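Local coordinates for protein endonuclease and methylase LlaGI (Lactococcus lactis, PDB 5FFJ) that recognises a specific DNA sequence as part of a Type ISP restriction-modification enzyme, combining a methyltransferase with a helicase-like ATPase, here without its nuclease, at residues S1121-Q1126 / L1160-R1165; P1291-I1296 / N1331-A1336. One frame throughout, in Å; residues are numbered along the deposited sequence.

How the contacts relate
Contacts 1 and 2 follow each other along the chain, the first closing before the second opens, and all four segments belong to the Type ISP C-terminal specificity domain. Their centres are 44 Å apart and their nearest atoms about 29 Å, so they do not touch. Contact 1 is at the DNA: side chains from both of its segments, 1121-1126 and 1160-1165, reach nucleotides of chains C and B. Contact 2 lies at the protein surface, its nearest atom about 15 Å from the nucleic acid, and holds two loops together mainly through apolar side chains. The pair thus samples a base-reading surface and a more remote part of the same domain.

Contact 1 (S1121-Q1126 / L1160-R1165); sequences SRSLKQ and LNENVR. With nucleotides of chain C; nucleotides of chain B.
Arg1122, the first residue of helix 1122-1129, leaves the backbone with CG anti to N (chi1 176°) and runs out to the DNA major-groove edge. Its CB packs 3.7 Å from Glu1162 OE2. A bend at chi3 (62°) then turns the end of the chain, where NE passes 3.8 Å from C7, the methyl of DT18 of chain C. One face of the guanidinium is covered by the C5-C6 side of the DT18 ring, offset toward the rim of the guanidinium, whose edge points at DG19 of chain C. There NH1 donates to DG19 N7 at 3.0 Å, and NH2 donates to DG19 O6 at 2.6 Å. These two bonds are the classic bidentate reading of guanine.

Behind the arginine, Glu1162 comes across from segment 1160-1165, its chain bent at chi2, and places its carboxylate at the N-terminal end of the helix. OE2 accepts the backbone N-H of Ser1123 at 3.0 Å with its syn lone pair (N-H...O 159°). OG of Ser1121, the N-cap residue, donates to Glu1162 OE1 from above the carboxylate plane; the modelled 2.3 Å, very short, carries no weight at this resolution. That hydroxyl also hydrogen-bonds Arg1065. Away from the DNA, Leu1124 CD1 meets Leu1160 CD1 at 4.4 Å, both side chains continuing onto helix 1074-1096. Farther along 1160-1165, Arg1165 NH1 makes a weak hydrogen bond to OP2 of DC6 of chain B and also hydrogen-bonds N7 of an adenine of the bound DNA, so both segments reach bases.

Two donors at the helix N terminus, with the guanidinium nearby though beyond a salt bridge, would probably keep the Glu1162 carboxylate ionised, while both terminal nitrogens of Arg1122 are committed to guanine, consistent with sequence recognition.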
ATOM      1  N   SER A1121       2.285  19.495  -7.352  1.00 64.85           N
ATOM      2  CA  SER A1121       3.638  19.445  -6.823  1.00 63.02           C
ATOM      3  C   SER A1121       3.758  20.569  -5.807  1.00 49.83           C
ATOM      4  O   SER A1121       2.898  21.449  -5.763  1.00 53.31           O
ATOM      5  CB  SER A1121       4.672  19.597  -7.934  1.00 58.61           C
ATOM      6  OG  SER A1121       4.615  20.897  -8.496  1.00 54.14           O
ATOM      7  N   ARG A1122       4.810  20.541  -4.998  1.00 46.67           N
ATOM      8  CA  ARG A1122       4.994  21.547  -3.956  1.00 56.33           C
ATOM      9  C   ARG A1122       4.836  22.958  -4.508  1.00 58.13           C
ATOM     10  O   ARG A1122       3.995  23.724  -4.039  1.00 48.41           O
ATOM     11  CB  ARG A1122       6.370  21.404  -3.302  1.00 49.68           C
ATOM     12  CG  ARG A1122       6.664  22.490  -2.276  1.00 48.21           C
ATOM     13  CD  ARG A1122       7.890  22.166  -1.437  1.00 51.01           C
ATOM     14  NE  ARG A1122       9.101  22.075  -2.245  1.00 34.19           N
ATOM     15  CZ  ARG A1122      10.327  21.962  -1.747  1.00 47.20           C
ATOM     16  NH1 ARG A1122      10.516  21.929  -0.434  1.00 50.34           N
ATOM     17  NH2 ARG A1122      11.370  21.885  -2.563  1.00 45.90           N
ATOM     18  N   SER A1123       5.636  23.286  -5.518  1.00 61.31           N
ATOM     19  CA  SER A1123       5.614  24.615  -6.113  1.00 67.42           C
ATOM     20  C   SER A1123       4.231  24.989  -6.637  1.00 73.76           C
ATOM     21  O   SER A1123       3.785  26.119  -6.459  1.00 79.75           O
ATOM     22  CB  SER A1123       6.641  24.707  -7.243  1.00 67.43           C
ATOM     23  OG  SER A1123       6.347  25.784  -8.115  1.00 84.46           O
ATOM     24  N   LEU A1124       3.550  24.046  -7.281  1.00 59.23           N
ATOM     25  CA  LEU A1124       2.246  24.341  -7.866  1.00 67.57           C
ATOM     26  C   LEU A1124       1.225  24.642  -6.773  1.00 69.69           C
ATOM     27  O   LEU A1124       0.326  25.460  -6.965  1.00 62.48           O
ATOM     28  CB  LEU A1124       1.758  23.182  -8.737  1.00 66.41           C
ATOM     29  CG  LEU A1124       0.558  23.515  -9.630  1.00 60.78           C
ATOM     30  CD1 LEU A1124       0.960  24.475 -10.735  1.00 49.87           C
ATOM     31  CD2 LEU A1124      -0.050  22.259 -10.221  1.00 61.19           C
ATOM     32  N   LYS A1125       1.369  23.980  -5.629  1.00 71.64           N
ATOM     33  CA  LYS A1125       0.510  24.254  -4.481  1.00 59.65           C
ATOM     34  C   LYS A1125       0.770  25.658  -3.951  1.00 60.77           C
ATOM     35  O   LYS A1125      -0.160  26.369  -3.575  1.00 55.39           O
ATOM     36  CB  LYS A1125       0.734  23.230  -3.365  1.00 56.63           C
ATOM     37  CG  LYS A1125       0.282  21.820  -3.692  1.00 60.16           C
ATOM     38  CD  LYS A1125       0.392  20.920  -2.470  1.00 60.10           C
ATOM     39  CE  LYS A1125       0.300  19.456  -2.848  1.00 70.14           C
ATOM     40  NZ  LYS A1125      -0.472  18.662  -1.857  1.00 82.53           N
ATOM     41  N   GLN A1126       2.043  26.047  -3.919  1.00 57.73           N
ATOM     42  CA  GLN A1126       2.429  27.367  -3.434  1.00 62.91           C
ATOM     43  C   GLN A1126       1.743  28.463  -4.238  1.00 64.96           C
ATOM     44  O   GLN A1126       1.319  29.481  -3.689  1.00 76.38           O
ATOM     45  CB  GLN A1126       3.947  27.546  -3.506  1.00 58.82           C
ATOM     46  CG  GLN A1126       4.732  26.619  -2.597  1.00 50.72           C
ATOM     47  CD  GLN A1126       6.218  26.638  -2.886  1.00 67.36           C
ATOM     48  OE1 GLN A1126       6.673  27.279  -3.834  1.00 74.24           O
ATOM     49  NE2 GLN A1126       6.984  25.929  -2.068  1.00 68.24           N
ATOM     50  N   LEU A1160       4.435  24.840 -14.118  1.00 58.27           N
ATOM     51  CA  LEU A1160       4.152  23.452 -14.559  1.00 58.78           C
ATOM     52  C   LEU A1160       5.413  22.588 -14.726  1.00 36.62           C
ATOM     53  O   LEU A1160       5.291  21.397 -15.004  1.00 49.72           O
ATOM     54  CB  LEU A1160       3.338  23.395 -15.868  1.00 51.38           C
ATOM     55  CG  LEU A1160       1.834  23.200 -15.708  1.00 51.97           C
ATOM     56  CD1 LEU A1160       1.204  24.451 -15.134  1.00 59.26           C
ATOM     57  CD2 LEU A1160       1.209  22.844 -17.046  1.00 59.34           C
ATOM     58  N   ASN A1161       6.606  23.160 -14.556  1.00 45.17           N
ATOM     59  CA  ASN A1161       7.826  22.351 -14.373  1.00 48.99           C
ATOM     60  C   ASN A1161       8.460  22.668 -13.027  1.00 46.15           C
ATOM     61  O   ASN A1161       8.906  23.791 -12.793  1.00 47.03           O
ATOM     62  CB  ASN A1161       8.854  22.580 -15.488  1.00 53.55           C
ATOM     63  CG  ASN A1161       8.423  21.991 -16.817  1.00 48.39           C
ATOM     64  OD1 ASN A1161       7.265  21.621 -17.004  1.00 52.41           O
ATOM     65  ND2 ASN A1161       9.364  21.898 -17.751  1.00 42.47           N
ATOM     66  N   GLU A1162       8.495  21.676 -12.142  1.00 48.97           N
ATOM     67  CA  GLU A1162       9.000  21.872 -10.785  1.00 48.30           C
ATOM     68  C   GLU A1162      10.458  22.339 -10.778  1.00 46.12           C
ATOM     69  O   GLU A1162      10.852  23.166  -9.955  1.00 52.19           O
ATOM     70  CB  GLU A1162       8.870  20.578  -9.981  1.00 37.94           C
ATOM     71  CG  GLU A1162       9.084  20.748  -8.486  1.00 33.05           C
ATOM     72  CD  GLU A1162       7.910  21.421  -7.792  1.00 60.90           C
ATOM     73  OE1 GLU A1162       6.849  21.588  -8.432  1.00 61.57           O
ATOM     74  OE2 GLU A1162       8.047  21.780  -6.602  1.00 58.38           O
ATOM     75  N   ASN A1163      11.249  21.798 -11.700  1.00 32.59           N
ATOM     76  CA  ASN A1163      12.662  22.144 -11.814  1.00 48.02           C
ATOM     77  C   ASN A1163      13.109  22.238 -13.269  1.00 48.59           C
ATOM     78  O   ASN A1163      13.325  21.224 -13.930  1.00 56.95           O
ATOM     79  CB  ASN A1163      13.521  21.119 -11.070  1.00 53.30           C
ATOM     80  CG  ASN A1163      13.890  21.573  -9.672  1.00 59.78           C
ATOM     81  OD1 ASN A1163      13.428  21.006  -8.682  1.00 56.46           O
ATOM     82  ND2 ASN A1163      14.735  22.595  -9.585  1.00 61.82           N
ATOM     83  N   VAL A1164      13.247  23.469 -13.754  1.00 56.34           N
ATOM     84  CA  VAL A1164      13.690  23.728 -15.119  1.00 40.30           C
ATOM     85  C   VAL A1164      15.208  23.850 -15.187  1.00 29.58           C
ATOM     86  O   VAL A1164      15.778  23.861 -16.274  1.00 36.62           O
ATOM     87  CB  VAL A1164      13.042  25.014 -15.691  1.00 39.83           C
ATOM     88  CG1 VAL A1164      11.523  24.862 -15.750  1.00 53.77           C
ATOM     89  CG2 VAL A1164      13.437  26.245 -14.872  1.00 47.52           C
ATOM     90  N   ARG A1165      15.854  23.942 -14.026  1.00 42.18           N
ATOM     91  CA  ARG A1165      17.313  23.959 -13.962  1.00 39.91           C
ATOM     92  C   ARG A1165      17.887  25.130 -14.764  1.00 47.20           C
ATOM     93  O   ARG A1165      17.287  26.207 -14.816  1.00 56.39           O
ATOM     94  CB  ARG A1165      17.864  22.627 -14.472  1.00 33.75           C
ATOM     95  CG  ARG A1165      17.179  21.404 -13.873  1.00 30.88           C
ATOM     96  CD  ARG A1165      17.394  21.335 -12.375  1.00 46.27           C
ATOM     97  NE  ARG A1165      17.351  19.970 -11.866  1.00 43.36           N
ATOM     98  CZ  ARG A1165      17.326  19.656 -10.575  1.00 47.81           C
ATOM     99  NH1 ARG A1165      17.332  20.606  -9.649  1.00 52.75           N
ATOM    100  NH2 ARG A1165      17.292  18.387 -10.211  1.00 43.09           N
TER
ATOM    101  P    DT C  18       7.165  14.731   0.402  1.00 45.74           P
ATOM    102  OP1  DT C  18       7.111  13.689   1.452  1.00 46.41           O
ATOM    103  OP2  DT C  18       5.958  15.545   0.133  1.00 50.27           O
ATOM    104  O5'  DT C  18       8.398  15.704   0.715  1.00 54.11           O
ATOM    105  C5'  DT C  18       9.679  15.141   0.992  1.00 33.27           C
ATOM    106  C4'  DT C  18      10.770  16.193   0.960  1.00 43.02           C
ATOM    107  O4'  DT C  18      11.182  16.446  -0.414  1.00 45.95           O
ATOM    108  C3'  DT C  18      10.379  17.567   1.534  1.00 54.44           C
ATOM    109  O3'  DT C  18      11.342  17.987   2.495  1.00 43.19           O
ATOM    110  C2'  DT C  18      10.369  18.469   0.299  1.00 37.16           C
ATOM    111  C1'  DT C  18      11.461  17.818  -0.521  1.00 44.88           C
ATOM    112  N1   DT C  18      11.525  18.220  -1.966  1.00 45.31           N
ATOM    113  C2   DT C  18      12.758  18.324  -2.569  1.00 44.44           C
ATOM    114  O2   DT C  18      13.803  18.097  -1.988  1.00 41.87           O
ATOM    115  N3   DT C  18      12.727  18.696  -3.885  1.00 48.05           N
ATOM    116  C4   DT C  18      11.611  18.977  -4.645  1.00 50.50           C
ATOM    117  O4   DT C  18      11.688  19.306  -5.826  1.00 56.05           O
ATOM    118  C5   DT C  18      10.345  18.855  -3.954  1.00 45.99           C
ATOM    119  C7   DT C  18       9.057  19.134  -4.672  1.00 46.16           C
ATOM    120  C6   DT C  18      10.364  18.489  -2.660  1.00 43.12           C
ATOM    121  P    DG C  19      10.899  18.559   3.927  1.00 64.36           P
ATOM    122  OP1  DG C  19      10.201  17.486   4.662  1.00 44.39           O
ATOM    123  OP2  DG C  19      10.222  19.858   3.711  1.00 37.78           O
ATOM    124  O5'  DG C  19      12.297  18.821   4.653  1.00 38.75           O
ATOM    125  C5'  DG C  19      13.195  17.733   4.867  1.00 50.33           C
ATOM    126  C4'  DG C  19      14.639  18.205   4.884  1.00 48.40           C
ATOM    127  O4'  DG C  19      15.067  18.494   3.528  1.00 45.87           O
ATOM    128  C3'  DG C  19      14.894  19.480   5.676  1.00 55.52           C
ATOM    129  O3'  DG C  19      16.193  19.446   6.288  1.00 46.81           O
ATOM    130  C2'  DG C  19      14.766  20.569   4.614  1.00 51.96           C
ATOM    131  C1'  DG C  19      15.309  19.879   3.363  1.00 55.42           C
ATOM    132  N9   DG C  19      14.690  20.302   2.102  1.00 46.97           N
ATOM    133  C8   DG C  19      13.349  20.475   1.844  1.00 49.90           C
ATOM    134  N7   DG C  19      13.099  20.835   0.612  1.00 49.66           N
ATOM    135  C5   DG C  19      14.351  20.895   0.013  1.00 42.92           C
ATOM    136  C6   DG C  19      14.714  21.228  -1.317  1.00 41.43           C
ATOM    137  O6   DG C  19      13.973  21.550  -2.259  1.00 47.51           O
ATOM    138  N1   DG C  19      16.094  21.165  -1.506  1.00 43.47           N
ATOM    139  C2   DG C  19      17.004  20.819  -0.536  1.00 44.31           C
ATOM    140  N2   DG C  19      18.293  20.810  -0.906  1.00 46.36           N
ATOM    141  N3   DG C  19      16.677  20.503   0.710  1.00 53.19           N
ATOM    142  C4   DG C  19      15.339  20.561   0.913  1.00 46.75           C
TER
ATOM    143  P    DC B   6      19.232  24.761 -10.157  1.00 63.51           P
ATOM    144  OP1  DC B   6      19.934  25.280 -11.354  1.00 60.42           O
ATOM    145  OP2  DC B   6      18.012  23.938 -10.311  1.00 44.28           O
ATOM    146  O5'  DC B   6      20.281  23.935  -9.280  1.00 61.83           O
ATOM    147  C5'  DC B   6      21.371  24.613  -8.652  1.00 48.70           C
ATOM    148  C4'  DC B   6      21.729  23.955  -7.329  1.00 43.92           C
ATOM    149  O4'  DC B   6      20.559  23.955  -6.451  1.00 50.16           O
ATOM    150  C3'  DC B   6      22.177  22.493  -7.443  1.00 56.28           C
ATOM    151  O3'  DC B   6      23.374  22.265  -6.691  1.00 25.29           O
ATOM    152  C2'  DC B   6      20.984  21.712  -6.897  1.00 47.74           C
ATOM    153  C1'  DC B   6      20.401  22.673  -5.879  1.00 34.40           C
ATOM    154  N1   DC B   6      18.939  22.435  -5.579  1.00 35.85           N
ATOM    155  C2   DC B   6      18.539  21.981  -4.307  1.00 49.11           C
ATOM    156  O2   DC B   6      19.394  21.782  -3.434  1.00 61.19           O
ATOM    157  N3   DC B   6      17.215  21.774  -4.071  1.00 46.65           N
ATOM    158  C4   DC B   6      16.318  21.999  -5.033  1.00 48.32           C
ATOM    159  N4   DC B   6      15.024  21.779  -4.759  1.00 50.90           N
ATOM    160  C5   DC B   6      16.708  22.454  -6.326  1.00 42.97           C
ATOM    161  C6   DC B   6      18.011  22.655  -6.551  1.00 37.62           C
TER

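Contact 2 (P1291-I1296 / N1331-A1336); sequences PIWDGI and NIPERA
Pro1333 is the side chain on which two others converge: the Trp1293 indole crosses its ring obliquely, and Ile1296 crosses it at about a right angle. The indole is brought there by chi1 of -153°, which sets CG anti to the backbone N. Its pyrrole side then does the touching, with Trp1293 CD1 3.6 Å from Pro1333 CG and NE1 somewhat farther from the same carbon. Ile1296 uses its longer branch instead. Its CG1 lies 3.9 Å from Pro1333 CD, and its CD1 is 4.1 Å from that same proline atom. The tryptophan thus takes the CG corner of the pyrrolidine ring and the isoleucine the neighbouring CD corner. An alanine in place of Pro1333 would lack both carbons and would probably lose most of the apolar contact with Trp1293 and Ile1296.

The isoleucine also runs along the backbone of the other loop, where CG1 is 3.6 Å from the carbonyl oxygen of Asn1331. At this end the chains come closest, with Ile1296 CA and Asn1331 CA 4.7 Å apart. The one hydrogen bond between the segments forms here: Asn1331 ND2 donates to Gly1295 O over 3.3 Å. The acceptor lies nearly in the amide plane of the asparagine and the donor in the plane of the Gly1295 carbonyl, although the N-H...O angle of 148° is somewhat bent. Asn1331 CB rests 3.1 Å from that same oxygen of Gly1295.

In the fold, segment 1291-1296 leads from helix 1270-1285 into strand 1297-1300, and segment 1331-1336 follows strand 1327-1330. Helix 1377-1398 borders both loops: its Met1390 touches Trp1293 of 1291-1296 and Arg1335 and Ala1336 of 1331-1336.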
ATOM      1  N   PRO A1291      23.764   3.186 -41.142  1.00 54.36           N
ATOM      2  CA  PRO A1291      23.774   1.987 -41.990  1.00 41.78           C
ATOM      3  C   PRO A1291      23.633   0.691 -41.199  1.00 41.86           C
ATOM      4  O   PRO A1291      24.386   0.484 -40.251  1.00 53.26           O
ATOM      5  CB  PRO A1291      25.145   2.052 -42.668  1.00 47.86           C
ATOM      6  CG  PRO A1291      25.501   3.481 -42.668  1.00 36.85           C
ATOM      7  CD  PRO A1291      24.928   4.051 -41.411  1.00 48.77           C
ATOM      8  N   ILE A1292      22.691  -0.162 -41.595  1.00 40.15           N
ATOM      9  CA  ILE A1292      22.439  -1.431 -40.909  1.00 42.20           C
ATOM     10  C   ILE A1292      23.680  -2.321 -40.885  1.00 46.31           C
ATOM     11  O   ILE A1292      24.460  -2.340 -41.838  1.00 38.48           O
ATOM     12  CB  ILE A1292      21.274  -2.203 -41.576  1.00 41.60           C
ATOM     13  CG1 ILE A1292      20.932  -3.459 -40.770  1.00 49.63           C
ATOM     14  CG2 ILE A1292      21.620  -2.567 -43.015  1.00 35.64           C
ATOM     15  CD1 ILE A1292      19.619  -4.097 -41.169  1.00 46.70           C
ATOM     16  N   TRP A1293      23.862  -3.055 -39.789  1.00 50.93           N
ATOM     17  CA  TRP A1293      25.021  -3.931 -39.643  1.00 48.81           C
ATOM     18  C   TRP A1293      24.930  -5.086 -40.636  1.00 62.62           C
ATOM     19  O   TRP A1293      23.856  -5.378 -41.164  1.00 69.42           O
ATOM     20  CB  TRP A1293      25.123  -4.457 -38.212  1.00 44.67           C
ATOM     21  CG  TRP A1293      26.521  -4.806 -37.789  1.00 42.93           C
ATOM     22  CD1 TRP A1293      27.023  -6.055 -37.578  1.00 48.08           C
ATOM     23  CD2 TRP A1293      27.596  -3.892 -37.527  1.00 43.57           C
ATOM     24  NE1 TRP A1293      28.341  -5.979 -37.199  1.00 37.99           N
ATOM     25  CE2 TRP A1293      28.717  -4.663 -37.160  1.00 38.47           C
ATOM     26  CE3 TRP A1293      27.718  -2.500 -37.567  1.00 47.98           C
ATOM     27  CZ2 TRP A1293      29.945  -4.089 -36.835  1.00 42.86           C
ATOM     28  CZ3 TRP A1293      28.941  -1.931 -37.243  1.00 39.42           C
ATOM     29  CH2 TRP A1293      30.037  -2.725 -36.883  1.00 39.42           C
ATOM     30  N   ASP A1294      26.060  -5.744 -40.877  1.00 62.90           N
ATOM     31  CA  ASP A1294      26.192  -6.691 -41.982  1.00 73.01           C
ATOM     32  C   ASP A1294      25.210  -7.863 -41.946  1.00 76.58           C
ATOM     33  O   ASP A1294      24.468  -8.085 -42.904  1.00 82.13           O
ATOM     34  CB  ASP A1294      27.621  -7.238 -42.023  1.00 77.10           C
ATOM     35  CG  ASP A1294      28.519  -6.460 -42.971  1.00 80.89           C
ATOM     36  OD1 ASP A1294      28.226  -5.276 -43.247  1.00 72.45           O
ATOM     37  OD2 ASP A1294      29.522  -7.036 -43.443  1.00 84.31           O
ATOM     38  N   GLY A1295      25.205  -8.615 -40.852  1.00 63.03           N
ATOM     39  CA  GLY A1295      24.467  -9.865 -40.805  1.00 78.38           C
ATOM     40  C   GLY A1295      22.961  -9.730 -40.657  1.00 70.19           C
ATOM     41  O   GLY A1295      22.219 -10.661 -40.972  1.00 58.67           O
ATOM     42  N   ILE A1296      22.507  -8.575 -40.186  1.00 71.80           N
ATOM     43  CA  ILE A1296      21.106  -8.390 -39.825  1.00 58.41           C
ATOM     44  C   ILE A1296      20.179  -8.466 -41.040  1.00 59.71           C
ATOM     45  O   ILE A1296      20.525  -8.000 -42.129  1.00 46.72           O
ATOM     46  CB  ILE A1296      20.900  -7.039 -39.110  1.00 61.53           C
ATOM     47  CG1 ILE A1296      21.819  -6.950 -37.886  1.00 50.97           C
ATOM     48  CG2 ILE A1296      19.439  -6.864 -38.694  1.00 34.80           C
ATOM     49  CD1 ILE A1296      21.797  -5.618 -37.182  1.00 62.48           C
ATOM     50  N   ASN A1331      19.351 -12.205 -36.915  1.00 51.78           N
ATOM     51  CA  ASN A1331      20.807 -12.174 -37.041  1.00 56.79           C
ATOM     52  C   ASN A1331      21.441 -10.933 -36.417  1.00 53.09           C
ATOM     53  O   ASN A1331      22.423 -10.403 -36.936  1.00 54.55           O
ATOM     54  CB  ASN A1331      21.215 -12.273 -38.514  1.00 61.29           C
ATOM     55  CG  ASN A1331      20.596 -13.467 -39.209  1.00 85.38           C
ATOM     56  OD1 ASN A1331      20.174 -14.427 -38.561  1.00 93.34           O
ATOM     57  ND2 ASN A1331      20.540 -13.418 -40.535  1.00 94.87           N
ATOM     58  N   ILE A1332      20.887 -10.480 -35.297  1.00 57.25           N
ATOM     59  CA  ILE A1332      21.470  -9.365 -34.559  1.00 48.99           C
ATOM     60  C   ILE A1332      22.711  -9.836 -33.803  1.00 48.99           C
ATOM     61  O   ILE A1332      22.645 -10.830 -33.080  1.00 66.13           O
ATOM     62  CB  ILE A1332      20.468  -8.762 -33.557  1.00 50.70           C
ATOM     63  CG1 ILE A1332      19.233  -8.238 -34.293  1.00 43.82           C
ATOM     64  CG2 ILE A1332      21.134  -7.645 -32.744  1.00 43.00           C
ATOM     65  CD1 ILE A1332      18.117  -7.771 -33.378  1.00 46.87           C
ATOM     66  N   PRO A1333      23.847  -9.132 -33.962  1.00 33.56           N
ATOM     67  CA  PRO A1333      25.033  -9.531 -33.192  1.00 36.89           C
ATOM     68  C   PRO A1333      24.801  -9.413 -31.688  1.00 51.96           C
ATOM     69  O   PRO A1333      24.385  -8.359 -31.208  1.00 52.51           O
ATOM     70  CB  PRO A1333      26.115  -8.547 -33.658  1.00 39.97           C
ATOM     71  CG  PRO A1333      25.639  -8.035 -34.970  1.00 43.76           C
ATOM     72  CD  PRO A1333      24.140  -8.020 -34.882  1.00 46.27           C
ATOM     73  N   GLU A1334      25.068 -10.488 -30.958  1.00 56.10           N
ATOM     74  CA  GLU A1334      24.774 -10.528 -29.532  1.00 56.89           C
ATOM     75  C   GLU A1334      25.677  -9.594 -28.728  1.00 54.79           C
ATOM     76  O   GLU A1334      25.344  -9.228 -27.601  1.00 53.58           O
ATOM     77  CB  GLU A1334      24.906 -11.959 -29.007  1.00 58.28           C
ATOM     78  CG  GLU A1334      23.871 -12.921 -29.578  1.00 87.92           C
ATOM     79  CD  GLU A1334      24.087 -14.354 -29.130  1.00113.73           C
ATOM     80  OE1 GLU A1334      23.238 -15.212 -29.450  1.00110.54           O
ATOM     81  OE2 GLU A1334      25.103 -14.623 -28.456  1.00119.02           O
ATOM     82  N   ARG A1335      26.812  -9.201 -29.301  1.00 51.18           N
ATOM     83  CA  ARG A1335      27.751  -8.347 -28.578  1.00 61.72           C
ATOM     84  C   ARG A1335      27.289  -6.892 -28.561  1.00 63.27           C
ATOM     85  O   ARG A1335      27.785  -6.087 -27.774  1.00 61.51           O
ATOM     86  CB  ARG A1335      29.157  -8.444 -29.185  1.00 61.95           C
ATOM     87  CG  ARG A1335      29.400  -7.575 -30.420  1.00 65.12           C
ATOM     88  CD  ARG A1335      30.885  -7.401 -30.706  1.00 72.08           C
ATOM     89  NE  ARG A1335      31.593  -6.793 -29.580  1.00 71.65           N
ATOM     90  CZ  ARG A1335      32.582  -5.908 -29.687  1.00 90.95           C
ATOM     91  NH1 ARG A1335      33.007  -5.502 -30.879  1.00 87.90           N
ATOM     92  NH2 ARG A1335      33.151  -5.422 -28.593  1.00 78.45           N
ATOM     93  N   ALA A1336      26.349  -6.555 -29.439  1.00 59.70           N
ATOM     94  CA  ALA A1336      25.826  -5.194 -29.511  1.00 59.23           C
ATOM     95  C   ALA A1336      25.160  -4.796 -28.196  1.00 62.20           C
ATOM     96  O   ALA A1336      25.025  -3.611 -27.888  1.00 68.55           O
ATOM     97  CB  ALA A1336      24.840  -5.066 -30.660  1.00 60.20           C
TER